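Local atomic coordinates of PppA (Pseudomonas aeruginosa, PDB entry 6JKV), a protein that binds manganese, belongs to the PP2C family of protein serine/threonine phosphatases, probably acts as one, and is a key regulatory component of the type VI secretion system. Residues A[142-147]-A[220-225]; A[32-37]-A[240-245]; A[154-157]-A[161-164]; A[47-52]-A[79-84]. All blocks are in the same frame, centred on the assembly; numbering follows the deposited sequence.

Contact 1 of 4, residues A[142-147]-A[220-225]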
# COMPACT_ATOMS: atom_id res chain seq x y z
N ARG A 142 -0.20 -0.09 4.78
CA ARG A 142 1.09 -0.21 5.49
C ARG A 142 2.14 -0.86 4.60
O ARG A 142 1.80 -1.65 3.68
CB ARG A 142 0.90 -1.00 6.79
CG ARG A 142 0.10 -0.24 7.84
CD ARG A 142 -0.29 -1.13 8.99
NE ARG A 142 -1.05 -0.41 10.00
CZ ARG A 142 -1.15 -0.77 11.27
NH1 ARG A 142 -0.51 -1.84 11.71
NH2 ARG A 142 -1.87 -0.05 12.10
N LEU A 143 3.39 -0.49 4.86
CA LEU A 143 4.58 -1.26 4.45
C LEU A 143 5.31 -1.75 5.70
O LEU A 143 5.59 -0.93 6.60
CB LEU A 143 5.51 -0.38 3.61
CG LEU A 143 6.88 -0.99 3.39
CD1 LEU A 143 6.81 -2.08 2.32
CD2 LEU A 143 7.90 0.07 3.03
N TYR A 144 5.58 -3.05 5.73
CA TYR A 144 6.43 -3.71 6.75
C TYR A 144 7.70 -4.25 6.08
O TYR A 144 7.67 -4.59 4.90
CB TYR A 144 5.70 -4.88 7.40
CG TYR A 144 4.50 -4.54 8.24
CD1 TYR A 144 3.25 -4.38 7.65
CD2 TYR A 144 4.59 -4.43 9.61
CE1 TYR A 144 2.13 -4.10 8.42
CE2 TYR A 144 3.49 -4.15 10.39
CZ TYR A 144 2.25 -4.00 9.80
OH TYR A 144 1.14 -3.74 10.56
N ARG A 145 8.77 -4.34 6.86
CA ARG A 145 10.00 -5.05 6.43
C ARG A 145 10.24 -6.23 7.37
O ARG A 145 10.22 -6.03 8.59
CB ARG A 145 11.20 -4.10 6.42
CG ARG A 145 12.52 -4.83 6.28
CD ARG A 145 13.70 -3.91 6.12
NE ARG A 145 13.89 -3.11 7.31
CZ ARG A 145 14.76 -2.11 7.42
NH1 ARG A 145 15.52 -1.78 6.38
NH2 ARG A 145 14.83 -1.42 8.54
N LEU A 146 10.46 -7.41 6.80
CA LEU A 146 10.95 -8.59 7.54
C LEU A 146 12.45 -8.73 7.27
O LEU A 146 12.83 -8.91 6.10
CB LEU A 146 10.20 -9.84 7.11
CG LEU A 146 10.54 -11.10 7.88
CD1 LEU A 146 9.87 -11.08 9.24
CD2 LEU A 146 10.13 -12.34 7.11
N ARG A 147 13.25 -8.64 8.32
CA ARG A 147 14.72 -8.82 8.25
C ARG A 147 15.16 -9.68 9.43
O ARG A 147 14.80 -9.37 10.57
CB ARG A 147 15.41 -7.46 8.26
CG ARG A 147 16.92 -7.53 8.33
CD ARG A 147 17.51 -6.13 8.30
NE ARG A 147 17.53 -5.56 6.97
CZ ARG A 147 17.97 -4.34 6.66
NH1 ARG A 147 18.40 -3.53 7.61
NH2 ARG A 147 17.97 -3.92 5.41
N ALA A 220 -5.23 -9.85 11.35
CA ALA A 220 -4.03 -10.54 11.86
C ALA A 220 -3.09 -9.51 12.49
O ALA A 220 -2.81 -8.47 11.86
CB ALA A 220 -3.35 -11.29 10.75
N ASP A 221 -2.61 -9.79 13.70
CA ASP A 221 -1.69 -8.88 14.41
C ASP A 221 -0.29 -9.08 13.84
O ASP A 221 -0.09 -10.03 13.06
CB ASP A 221 -1.78 -9.05 15.93
CG ASP A 221 -1.27 -10.40 16.43
OD1 ASP A 221 -0.11 -10.71 16.14
OD2 ASP A 221 -2.04 -11.12 17.09
N ASP A 222 0.64 -8.21 14.23
CA ASP A 222 1.99 -8.12 13.63
C ASP A 222 2.80 -9.40 13.85
O ASP A 222 3.64 -9.70 12.98
CB ASP A 222 2.74 -6.91 14.18
CG ASP A 222 2.28 -5.61 13.52
OD1 ASP A 222 1.37 -5.68 12.65
OD2 ASP A 222 2.85 -4.56 13.88
N SER A 223 2.58 -10.12 14.95
CA SER A 223 3.33 -11.37 15.24
C SER A 223 2.89 -12.47 14.27
O SER A 223 3.75 -13.26 13.82
CB SER A 223 3.19 -11.80 16.68
OG SER A 223 1.85 -12.07 17.02
N GLU A 224 1.60 -12.51 13.93
CA GLU A 224 1.08 -13.47 12.94
C GLU A 224 1.55 -13.07 11.54
O GLU A 224 1.89 -13.96 10.76
CB GLU A 224 -0.44 -13.56 13.03
CG GLU A 224 -0.91 -14.15 14.35
CD GLU A 224 -2.38 -13.93 14.64
OE1 GLU A 224 -2.92 -12.92 14.16
OE2 GLU A 224 -2.99 -14.77 15.32
N LEU A 225 1.60 -11.77 11.24
CA LEU A 225 2.16 -11.31 9.94
C LEU A 225 3.61 -11.78 9.83
O LEU A 225 3.98 -12.32 8.77
CB LEU A 225 2.07 -9.78 9.83
CG LEU A 225 0.66 -9.18 9.79
CD1 LEU A 225 0.76 -7.67 9.64
CD2 LEU A 225 -0.19 -9.77 8.69

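Contact 2 of 4, residues A[32-37]-A[240-245]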
# COMPACT_ATOMS: atom_id res chain seq x y z
N ALA A 32 4.81 -10.78 -5.48
CA ALA A 32 3.48 -11.37 -5.75
C ALA A 32 2.44 -10.54 -5.02
O ALA A 32 2.75 -9.95 -3.97
CB ALA A 32 3.43 -12.82 -5.32
N SER A 33 1.23 -10.49 -5.58
CA SER A 33 0.09 -9.74 -5.01
C SER A 33 -1.15 -10.63 -5.07
O SER A 33 -1.27 -11.44 -6.02
CB SER A 33 -0.15 -8.47 -5.75
OG SER A 33 -0.75 -8.75 -7.01
N TYR A 34 -2.01 -10.47 -4.08
CA TYR A 34 -3.32 -11.14 -4.04
C TYR A 34 -4.29 -10.26 -3.26
O TYR A 34 -3.90 -9.69 -2.23
CB TYR A 34 -3.21 -12.53 -3.41
CG TYR A 34 -4.47 -13.36 -3.48
CD1 TYR A 34 -5.20 -13.45 -4.65
CD2 TYR A 34 -4.92 -14.05 -2.38
CE1 TYR A 34 -6.36 -14.21 -4.72
CE2 TYR A 34 -6.07 -14.83 -2.43
CZ TYR A 34 -6.81 -14.88 -3.60
OH TYR A 34 -7.94 -15.64 -3.68
N SER A 35 -5.50 -10.11 -3.79
CA SER A 35 -6.58 -9.30 -3.18
C SER A 35 -7.85 -10.15 -3.11
O SER A 35 -8.03 -11.05 -3.94
CB SER A 35 -6.82 -8.02 -3.95
OG SER A 35 -7.68 -7.15 -3.22
N HIS A 36 -8.68 -9.88 -2.12
CA HIS A 36 -10.01 -10.52 -1.98
C HIS A 36 -11.00 -9.48 -1.49
O HIS A 36 -10.64 -8.67 -0.61
CB HIS A 36 -9.95 -11.73 -1.06
CG HIS A 36 -11.11 -12.66 -1.22
ND1 HIS A 36 -12.38 -12.35 -0.77
CD2 HIS A 36 -11.20 -13.89 -1.78
CE1 HIS A 36 -13.20 -13.35 -1.03
NE2 HIS A 36 -12.50 -14.31 -1.66
N VAL A 37 -12.21 -9.52 -2.04
CA VAL A 37 -13.29 -8.57 -1.68
C VAL A 37 -13.56 -8.67 -0.17
O VAL A 37 -13.96 -7.66 0.44
CB VAL A 37 -14.56 -8.82 -2.52
CG1 VAL A 37 -15.22 -10.15 -2.17
CG2 VAL A 37 -15.53 -7.67 -2.38
N SER A 240 -1.55 -17.03 1.72
CA SER A 240 -1.71 -17.49 3.12
C SER A 240 -2.18 -16.32 3.99
O SER A 240 -3.02 -16.53 4.89
CB SER A 240 -0.46 -18.11 3.65
OG SER A 240 -0.02 -19.15 2.79
N LEU A 241 -1.67 -15.11 3.73
CA LEU A 241 -2.10 -13.91 4.49
C LEU A 241 -3.59 -13.68 4.25
O LEU A 241 -4.34 -13.52 5.24
CB LEU A 241 -1.29 -12.70 4.04
CG LEU A 241 0.15 -12.64 4.56
CD1 LEU A 241 0.93 -11.58 3.80
CD2 LEU A 241 0.16 -12.36 6.05
N VAL A 242 -4.01 -13.66 2.98
CA VAL A 242 -5.42 -13.41 2.61
C VAL A 242 -6.29 -14.53 3.20
O VAL A 242 -7.35 -14.21 3.77
CB VAL A 242 -5.58 -13.26 1.08
CG1 VAL A 242 -7.04 -13.27 0.65
CG2 VAL A 242 -4.87 -12.01 0.58
N HIS A 243 -5.83 -15.78 3.12
CA HIS A 243 -6.57 -16.96 3.65
C HIS A 243 -6.80 -16.77 5.16
O HIS A 243 -7.94 -17.01 5.61
CB HIS A 243 -5.85 -18.28 3.34
CG HIS A 243 -6.39 -19.43 4.12
ND1 HIS A 243 -5.58 -20.23 4.93
CD2 HIS A 243 -7.65 -19.91 4.25
CE1 HIS A 243 -6.32 -21.16 5.50
NE2 HIS A 243 -7.59 -20.98 5.10
N LEU A 244 -5.77 -16.39 5.91
CA LEU A 244 -5.89 -16.16 7.37
C LEU A 244 -6.93 -15.06 7.62
O LEU A 244 -7.81 -15.26 8.49
CB LEU A 244 -4.53 -15.79 7.96
CG LEU A 244 -4.53 -15.35 9.42
CD1 LEU A 244 -5.04 -16.46 10.34
CD2 LEU A 244 -3.15 -14.92 9.85
N GLY A 245 -6.85 -13.96 6.88
CA GLY A 245 -7.83 -12.86 6.96
C GLY A 245 -9.24 -13.36 6.70
O GLY A 245 -10.14 -13.06 7.51

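Contact 3 of 4, residues A[154-157]-A[161-164]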
# COMPACT_ATOMS: atom_id res chain seq x y z
N ILE A 154 7.36 0.09 8.70
CA ILE A 154 8.11 1.19 8.03
C ILE A 154 7.20 2.41 7.92
O ILE A 154 7.61 3.50 8.30
CB ILE A 154 8.65 0.74 6.66
CG1 ILE A 154 9.53 -0.51 6.81
CG2 ILE A 154 9.40 1.87 5.99
CD1 ILE A 154 10.63 -0.38 7.85
N SER A 155 5.99 2.22 7.41
CA SER A 155 4.99 3.30 7.32
C SER A 155 4.29 3.45 8.68
O SER A 155 4.30 2.49 9.47
CB SER A 155 4.00 3.07 6.22
OG SER A 155 3.20 1.94 6.51
N ARG A 156 3.71 4.62 8.91
CA ARG A 156 2.91 4.92 10.12
C ARG A 156 1.58 5.53 9.67
O ARG A 156 1.60 6.54 8.94
CB ARG A 156 3.67 5.87 11.05
CG ARG A 156 2.76 6.67 11.97
CD ARG A 156 3.52 7.40 13.05
NE ARG A 156 3.98 6.48 14.08
CZ ARG A 156 4.58 6.84 15.20
NH1 ARG A 156 4.81 8.12 15.45
NH2 ARG A 156 4.96 5.92 16.08
N ASP A 157 0.47 4.95 10.12
CA ASP A 157 -0.88 5.27 9.60
C ASP A 157 -1.11 6.78 9.70
O ASP A 157 -0.82 7.37 10.76
CB ASP A 157 -1.95 4.49 10.37
CG ASP A 157 -1.97 3.00 10.08
OD1 ASP A 157 -1.24 2.55 9.17
OD2 ASP A 157 -2.71 2.28 10.78
N VAL A 161 -6.72 7.83 14.96
CA VAL A 161 -6.26 6.91 16.04
C VAL A 161 -4.75 7.10 16.23
O VAL A 161 -4.34 7.32 17.36
CB VAL A 161 -6.63 5.44 15.75
CG1 VAL A 161 -6.04 4.50 16.79
CG2 VAL A 161 -8.13 5.27 15.67
N GLN A 162 -3.97 7.05 15.15
CA GLN A 162 -2.49 7.10 15.23
C GLN A 162 -2.06 8.41 15.87
O GLN A 162 -1.09 8.39 16.66
CB GLN A 162 -1.84 6.94 13.85
CG GLN A 162 -0.32 6.87 13.92
CD GLN A 162 0.15 5.59 14.57
OE1 GLN A 162 -0.05 4.50 14.03
NE2 GLN A 162 0.80 5.71 15.71
N GLU A 163 -2.74 9.52 15.57
CA GLU A 163 -2.43 10.84 16.17
C GLU A 163 -2.71 10.80 17.67
O GLU A 163 -1.90 11.36 18.43
CB GLU A 163 -3.21 11.97 15.49
CG GLU A 163 -2.94 12.07 14.00
CD GLU A 163 -3.69 13.19 13.31
OE1 GLU A 163 -3.05 13.96 12.57
OE2 GLU A 163 -4.92 13.29 13.49
N LEU A 164 -3.81 10.16 18.08
CA LEU A 164 -4.13 10.00 19.52
C LEU A 164 -3.05 9.13 20.18
O LEU A 164 -2.63 9.45 21.30
CB LEU A 164 -5.53 9.40 19.70
CG LEU A 164 -6.70 10.29 19.30
CD1 LEU A 164 -7.98 9.47 19.28
CD2 LEU A 164 -6.85 11.48 20.22
O HOH W 1 0.63 2.93 12.01

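Contact 4 of 4, residues A[47-52]-A[79-84]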
# COMPACT_ATOMS: atom_id res chain seq x y z
N ALA A 47 -6.88 -1.79 -4.76
CA ALA A 47 -6.14 -2.02 -6.02
C ALA A 47 -4.66 -2.22 -5.69
O ALA A 47 -4.22 -1.81 -4.60
CB ALA A 47 -6.33 -0.86 -6.97
N SER A 48 -3.94 -2.84 -6.60
CA SER A 48 -2.49 -3.06 -6.43
C SER A 48 -1.81 -2.99 -7.79
O SER A 48 -2.47 -3.21 -8.81
CB SER A 48 -2.20 -4.36 -5.71
OG SER A 48 -2.55 -5.47 -6.51
N LEU A 49 -0.52 -2.66 -7.77
CA LEU A 49 0.37 -2.73 -8.94
C LEU A 49 1.62 -3.52 -8.55
O LEU A 49 2.34 -3.11 -7.61
CB LEU A 49 0.74 -1.32 -9.41
CG LEU A 49 1.76 -1.32 -10.55
CD1 LEU A 49 1.10 -1.78 -11.84
CD2 LEU A 49 2.42 0.04 -10.73
N ASP A 50 1.85 -4.62 -9.25
CA ASP A 50 3.03 -5.49 -9.05
C ASP A 50 3.93 -5.35 -10.27
O ASP A 50 3.79 -6.15 -11.20
CB ASP A 50 2.58 -6.93 -8.78
CG ASP A 50 3.72 -7.88 -8.50
OD1 ASP A 50 4.75 -7.41 -7.95
OD2 ASP A 50 3.59 -9.08 -8.83
N ALA A 51 4.81 -4.34 -10.29
CA ALA A 51 5.67 -4.03 -11.45
C ALA A 51 7.13 -4.13 -11.03
O ALA A 51 7.85 -3.13 -10.99
CB ALA A 51 5.34 -2.66 -12.02
N PRO A 52 7.63 -5.35 -10.73
CA PRO A 52 9.05 -5.51 -10.40
C PRO A 52 9.95 -5.18 -11.60
O PRO A 52 11.09 -4.88 -11.38
CB PRO A 52 9.17 -6.99 -10.00
CG PRO A 52 8.03 -7.66 -10.73
CD PRO A 52 6.92 -6.64 -10.74
N THR A 79 -1.84 5.31 -13.41
CA THR A 79 -0.97 6.51 -13.55
C THR A 79 0.46 6.14 -13.14
O THR A 79 1.41 6.55 -13.84
CB THR A 79 -1.51 7.70 -12.73
OG1 THR A 79 -2.84 8.00 -13.16
CG2 THR A 79 -0.62 8.92 -12.87
N LEU A 80 0.62 5.37 -12.06
CA LEU A 80 1.97 5.02 -11.56
C LEU A 80 2.61 4.01 -12.51
O LEU A 80 3.83 4.10 -12.74
CB LEU A 80 1.87 4.49 -10.13
CG LEU A 80 1.50 5.55 -9.08
CD1 LEU A 80 1.73 5.00 -7.69
CD2 LEU A 80 2.28 6.85 -9.29
N ARG A 81 1.81 3.11 -13.09
CA ARG A 81 2.34 2.08 -14.02
C ARG A 81 2.96 2.77 -15.24
O ARG A 81 4.02 2.30 -15.71
CB ARG A 81 1.25 1.08 -14.42
CG ARG A 81 1.79 -0.15 -15.13
CD ARG A 81 0.73 -0.89 -15.92
NE ARG A 81 -0.13 -1.72 -15.09
CZ ARG A 81 -1.36 -1.40 -14.70
NH1 ARG A 81 -1.92 -0.25 -15.06
NH2 ARG A 81 -2.06 -2.25 -13.95
N ARG A 82 2.35 3.84 -15.74
CA ARG A 82 2.77 4.45 -17.02
C ARG A 82 4.04 5.27 -16.84
O ARG A 82 4.66 5.63 -17.85
CB ARG A 82 1.63 5.27 -17.64
CG ARG A 82 1.68 6.77 -17.37
CD ARG A 82 0.81 7.49 -18.39
NE ARG A 82 -0.38 6.71 -18.69
CZ ARG A 82 -1.46 6.64 -17.92
NH1 ARG A 82 -1.53 7.32 -16.79
NH2 ARG A 82 -2.49 5.88 -18.28
N ILE A 83 4.44 5.59 -15.60
CA ILE A 83 5.65 6.41 -15.36
C ILE A 83 6.89 5.64 -15.81
O ILE A 83 7.10 4.51 -15.39
CB ILE A 83 5.75 6.84 -13.89
CG1 ILE A 83 4.64 7.84 -13.55
CG2 ILE A 83 7.14 7.38 -13.58
CD1 ILE A 83 4.56 8.18 -12.09
N PRO A 84 7.74 6.22 -16.68
CA PRO A 84 8.94 5.51 -17.15
C PRO A 84 9.96 5.25 -16.04
O PRO A 84 10.19 6.12 -15.20
CB PRO A 84 9.53 6.44 -18.22
CG PRO A 84 8.95 7.79 -17.91
CD PRO A 84 7.58 7.53 -17.32

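Contact 1 of 4, residues A[142-147]-A[220-225]
Tyr144 meets the first turn of helix 222-229 with two parts of its side chain. Its hydroxyl donates a weak hydrogen bond to Asp222, OH to OD1 2.9 Å, and its ring lies against Leu225, whose CD1 sits over one face with CZ 4.0 Å away. The carboxylate of Asp222 does not lie flat on the tyrosine: ring and carboxylate planes are 86° apart, and OD2 comes to 3.6 Å from Tyr144 CE2 while OD1 takes the hydroxyl. Tyr144 CG is anti to its own carbonyl carbon (chi1 -66°), which sends the ring off strand 142-147 to the helix.

One shell out, Arg142, two residues earlier on the same strand, gives NH1 to Tyr144 OH at 2.8 Å. The oxygen lies in the guanidinium plane. The phenol oxygen thus accepts from an arginine and donates to an aspartate, which would bias the rotation of the hydroxyl toward Asp222. Arg142 NH1 itself stays 4.4 Å from Asp222 OD1, too far for a salt bridge; the guanidinium pairs instead with Asp157 through NH2.

Further back, Asp221 is the N-cap of the helix and forms a capping box with Glu224: Asp221 N donates to Glu224 OE1 at 3.2 Å, and Asp221 OD1 weakly accepts from Ser223 N and Glu224 N. Leu151 of the neighbouring strand 150-153 also packs on both Tyr144 and Leu225. Tyr144 OH lies between a cationic donor and an anionic acceptor, which would probably polarise the O-H, although its bond to Asp222 is weak.

Contact 2 of 4, residues A[32-37]-A[240-245]
Val242 touches Tyr34 and His36, two residues whose CB atoms face the helix from the edge strand 29-36. Walking along 240-245, Ser240, midway along helix 234-247, points away from the strand and turns its hydroxyl back to Ala236 O. Leu241 is directed elsewhere too, packing on Ala256 of strand 254-261 and on Leu225 and Val228 of helix 222-229.

At Val242 the helix reaches the strand. Val242 CG1, anti to the backbone N (chi1 169°), touches both strand residues, 3.6 Å from Tyr34 CE2 and 3.7 Å from His36 CB. The other methyl, Val242 CG2, meets Tyr34 CD2 at 3.6 Å, so the CD2-CE2 side of the ring is held by both methyls. The tyrosine side chain crosses the valine at about a right angle, and its ring presents neither a clean face nor an edge to CG1. Beyond Val242, His243 faces the surface; Leu244 N and Gly245 N continue the helix with bonds to Ser240 O and Leu241 O.

Other turns of helix 234-247 flank the same pair: Val238 touches Tyr34, Arg239 makes a cation-pi contact with the ring, and Leu246 lies on His36. The imidazole is used elsewhere, its ND1 bonded to Gly38 N. What joins helix to strand at Val242 is therefore dispersion between two methyls, half a tyrosine ring and a histidine CB, while the polar ends of both strand residues remain outside the valine's contact.

Contact 3 of 4, residues A[154-157]-A[161-164]
Gln162 bends back from helix 160-165 onto the loop 154-157, and its aliphatic part makes the tight side of the contact. Gln162 CG lies 3.2 Å from Asp157 O, with Gln162 CB at 3.3 Å from the same oxygen. Gln162 CG also meets Arg156 CG at 3.7 Å. With CG anti to the backbone N and a bend at the next bond (chi2 68°), the amide is folded over the arginine chain instead of running straight out.

There the two flat ends lie nearly parallel, amide and guanidinium planes only 9° apart, with Gln162 NE2 over one face of the guanidinium, 3.7 Å from Arg156 NE. The bend at chi3 of Arg156 turns the guanidinium so that one face meets the amide nitrogen. Both ends turn to Asp166, which forms a salt bridge with Arg156 NH1 and accepts from Gln162 NE2.

The amide oxygen belongs to the looser side. It is joined to the loop through water: the water accepts from Asp157 N at 2.8 Å and donates to Gln162 OE1 at 2.6 Å. The carboxylate of Asp157 takes no part in this bridge; its OD2 pairs with Arg142. Arg156 is exposed, so the contact sits at the surface.

Gln162 joins the first part of helix 160-165 to the loop that leads into it from strand 150-153, a connection of the PP2C fold near the metal site, with Asp157 about 6 Å by side chain from the manganese ligand Asp214.

Contact 4 of 4, residues A[47-52]-A[79-84]
Strand 46-51 is the outermost strand of one of the two antiparallel sheets of this PP2C fold, and the C-terminal end of helix 69-82 packs on it through Leu49 and Arg81. Leu49 CD1 does most of the work. Leu49 CD1 sits over one face of the Arg81 guanidinium, 3.5 Å from Arg81 NE and 3.8 Å from Arg81 CZ, and it also reaches the arginine's aliphatic chain, 3.7 Å from Arg81 CG. The second methyl, Leu49 CD2, drops toward the helix backbone instead and comes to 3.9 Å from Arg81 CA. Leu49 CG is anti to the backbone N (chi1 175°), which sends it out from the strand toward the helix, and chi2 (73°) then divides the methyls, one for the guanidinium and one for the helix backbone.

In the PP2C architecture two such sheets pack face to face as a sandwich with helices on the outer faces; here helices 69-82 and 89-114 are on the side of the sheet containing 46-51. Leu80, one residue before the arginine, turns inward, to Val58 of the adjacent strand 56-63 and to Leu100 of helix 89-114; its nearest atom to Leu49 CD2 is the carbonyl carbon, Leu80 C, 4.4 Å away, a loose contact. Val77, a turn earlier on the same helix, also touches Leu49.

Arg81 itself is exposed. Its chain runs extended from the helix and then bends at chi3 (-79°), which brings NE and the guanidinium back across the leucine methyl, while NH1 forms a salt bridge with Asp78 one turn earlier.

In the fold
Contacts 1 and 2 put consecutive helices, 222-229 and 234-247, on one antiparallel sheet, and they meet where Leu225 CD2 packs on Leu241 CD2 at 3.7 Å. Contact 3 is coupled to contact 1 by the salt bridge from Arg142 NH2 to Asp157 OD2, 2.8 Å long. This pair lies behind the metal ligands: the side chains of Arg142 and Asp157 are about 11 and 10 Å from a bound manganese, and each is about 6 Å from the side chain of Asp214. Contact 4 belongs to the other sheet, touching contact 2 through Ser33 and Ser48, but its centre is 25 Å from that of contact 3, away from the manganese sites.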